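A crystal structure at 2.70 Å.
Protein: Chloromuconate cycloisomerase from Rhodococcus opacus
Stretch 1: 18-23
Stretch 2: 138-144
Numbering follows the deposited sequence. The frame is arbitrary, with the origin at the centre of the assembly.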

# COMPACT_ATOMS: atom_id res chain seq x y z
N ARG A 18 32.39 -12.69 37.31
CA ARG A 18 33.81 -12.78 36.94
C ARG A 18 34.44 -11.51 36.35
O ARG A 18 35.63 -11.26 36.56
CB ARG A 18 34.03 -13.97 36.00
CG ARG A 18 35.42 -14.57 36.07
CD ARG A 18 35.47 -15.90 35.33
NE ARG A 18 35.33 -17.06 36.21
CZ ARG A 18 34.18 -17.67 36.49
NH1 ARG A 18 33.04 -17.22 35.96
NH2 ARG A 18 34.16 -18.73 37.29
N ARG A 19 33.66 -10.72 35.62
CA ARG A 19 34.11 -9.40 35.14
C ARG A 19 32.91 -8.44 35.02
O ARG A 19 31.76 -8.89 34.93
CB ARG A 19 34.92 -9.50 33.82
CG ARG A 19 34.26 -10.22 32.66
CD ARG A 19 34.84 -9.76 31.32
NE ARG A 19 34.09 -10.24 30.14
CZ ARG A 19 32.88 -9.81 29.76
NH1 ARG A 19 32.22 -8.91 30.47
NH2 ARG A 19 32.32 -10.33 28.67
N PRO A 20 33.17 -7.12 35.07
CA PRO A 20 32.02 -6.21 34.97
C PRO A 20 31.47 -6.23 33.54
O PRO A 20 32.24 -6.46 32.60
CB PRO A 20 32.61 -4.85 35.33
CG PRO A 20 34.07 -4.96 35.00
CD PRO A 20 34.45 -6.39 35.25
N HIS A 21 30.16 -6.01 33.39
CA HIS A 21 29.50 -6.04 32.06
C HIS A 21 28.84 -4.70 31.69
O HIS A 21 27.72 -4.40 32.14
CB HIS A 21 28.49 -7.21 31.97
CG HIS A 21 28.25 -7.70 30.57
ND1 HIS A 21 28.98 -8.72 30.00
CD2 HIS A 21 27.34 -7.33 29.63
CE1 HIS A 21 28.54 -8.95 28.77
NE2 HIS A 21 27.55 -8.12 28.53
N LYS A 22 29.54 -3.91 30.88
CA LYS A 22 29.08 -2.57 30.48
C LYS A 22 28.12 -2.62 29.28
O LYS A 22 28.52 -3.01 28.17
CB LYS A 22 30.26 -1.63 30.21
N PHE A 23 26.86 -2.24 29.53
CA PHE A 23 25.83 -2.10 28.50
C PHE A 23 25.74 -0.63 28.10
O PHE A 23 26.59 0.17 28.47
CB PHE A 23 24.46 -2.55 29.04
CG PHE A 23 24.40 -4.00 29.46
CD1 PHE A 23 24.08 -4.99 28.54
CD2 PHE A 23 24.63 -4.36 30.78
CE1 PHE A 23 24.02 -6.32 28.93
CE2 PHE A 23 24.57 -5.69 31.18
CZ PHE A 23 24.27 -6.67 30.25
N THR A 138 27.50 -18.04 21.62
CA THR A 138 28.04 -16.80 21.06
C THR A 138 28.57 -15.99 22.22
O THR A 138 27.82 -15.65 23.15
CB THR A 138 26.97 -16.00 20.30
OG1 THR A 138 26.74 -16.62 19.03
CG2 THR A 138 27.42 -14.60 20.05
N TRP A 139 29.88 -15.70 22.18
CA TRP A 139 30.53 -14.95 23.23
C TRP A 139 30.32 -13.46 23.06
O TRP A 139 30.69 -12.88 22.03
CB TRP A 139 32.04 -15.22 23.27
CG TRP A 139 32.65 -14.54 24.46
CD1 TRP A 139 33.36 -13.38 24.47
CD2 TRP A 139 32.50 -14.93 25.83
NE1 TRP A 139 33.68 -13.04 25.75
CE2 TRP A 139 33.17 -13.97 26.61
CE3 TRP A 139 31.87 -16.01 26.48
CZ2 TRP A 139 33.25 -14.06 28.01
CZ3 TRP A 139 31.95 -16.10 27.87
CH2 TRP A 139 32.64 -15.14 28.62
N ALA A 140 29.76 -12.83 24.07
CA ALA A 140 29.53 -11.40 24.00
C ALA A 140 30.57 -10.60 24.80
O ALA A 140 30.56 -10.59 26.04
CB ALA A 140 28.10 -11.03 24.39
N PHE A 141 31.45 -9.95 24.05
CA PHE A 141 32.31 -8.93 24.59
C PHE A 141 31.53 -7.80 25.25
O PHE A 141 30.44 -7.43 24.82
CB PHE A 141 33.12 -8.32 23.47
CG PHE A 141 33.91 -9.31 22.70
CD1 PHE A 141 34.81 -10.16 23.35
CD2 PHE A 141 33.78 -9.39 21.30
CE1 PHE A 141 35.55 -11.07 22.63
CE2 PHE A 141 34.54 -10.30 20.57
CZ PHE A 141 35.43 -11.13 21.23
N SER A 142 32.12 -7.27 26.31
CA SER A 142 31.65 -6.09 27.00
C SER A 142 32.02 -4.84 26.17
O SER A 142 32.77 -4.94 25.18
CB SER A 142 32.32 -6.07 28.36
OG SER A 142 31.87 -5.00 29.15
N ALA A 143 31.51 -3.67 26.56
CA ALA A 143 31.89 -2.43 25.85
C ALA A 143 33.28 -1.89 26.23
O ALA A 143 33.66 -0.79 25.85
CB ALA A 143 30.82 -1.36 26.01
N GLY A 144 34.06 -2.69 26.96
CA GLY A 144 35.40 -2.30 27.37
C GLY A 144 36.26 -1.81 26.22
O GLY A 144 35.80 -1.69 25.07

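What does Ser 142 do at the centre of this contact? It has more of its surface covered by the other stretch than any other residue here, and its hydroxyl meets the backbone of the strand. Lys 22 N donates a hydrogen bond to Ser 142 OG at 3.1 Å, with an N-H...O angle of 160°, close to straight. The CA-to-CB bond of Ser 142 points sideways, yet chi1 in the t well places OG within reach of that amide. The link therefore runs from the backbone of Lys 22 to the side chain of Ser 142.

How does Arg 19 reach across? Its CA-to-CB bond points toward the other stretch, and the extended chi2 and chi3 carry the guanidinium to the backbone beyond. Arg 19 NH2 comes to 3.2 Å from Ala 140 O, which lies near the guanidinium plane, at its edge; Arg 19 NH1 packs 3.5 Å from Ser 142 CB. The indole of Trp 139 is met obliquely, with Arg 19 NH2 3.9 Å from Trp 139 CZ2.

What helps hold that guanidinium in place? Within its own stretch, Arg 19 NH1 donates to His 21 ND1 at 3.3 Å and, weakly, to Pro 20 O at 3.2 Å, so the same guanidinium that reaches the second stretch is also tied to the residues that follow it in its own stretch. The imidazole, although poorly ordered, also approaches Ala 140 O, with His 21 CE1 3.8 Å away.

How does Lys 22 contribute without a modelled side chain beyond CB? Its backbone works in both directions: besides the hydrogen bond its NH gives to Ser 142 OG, its carbonyl accepts a weak hydrogen bond, Ala 143 N to Lys 22 O, at 3.5 Å. Beside these polar links, Lys 22 CB and Ala 143 CB pack 4.2 Å apart, both CA-to-CB bonds pointing toward the opposing stretch.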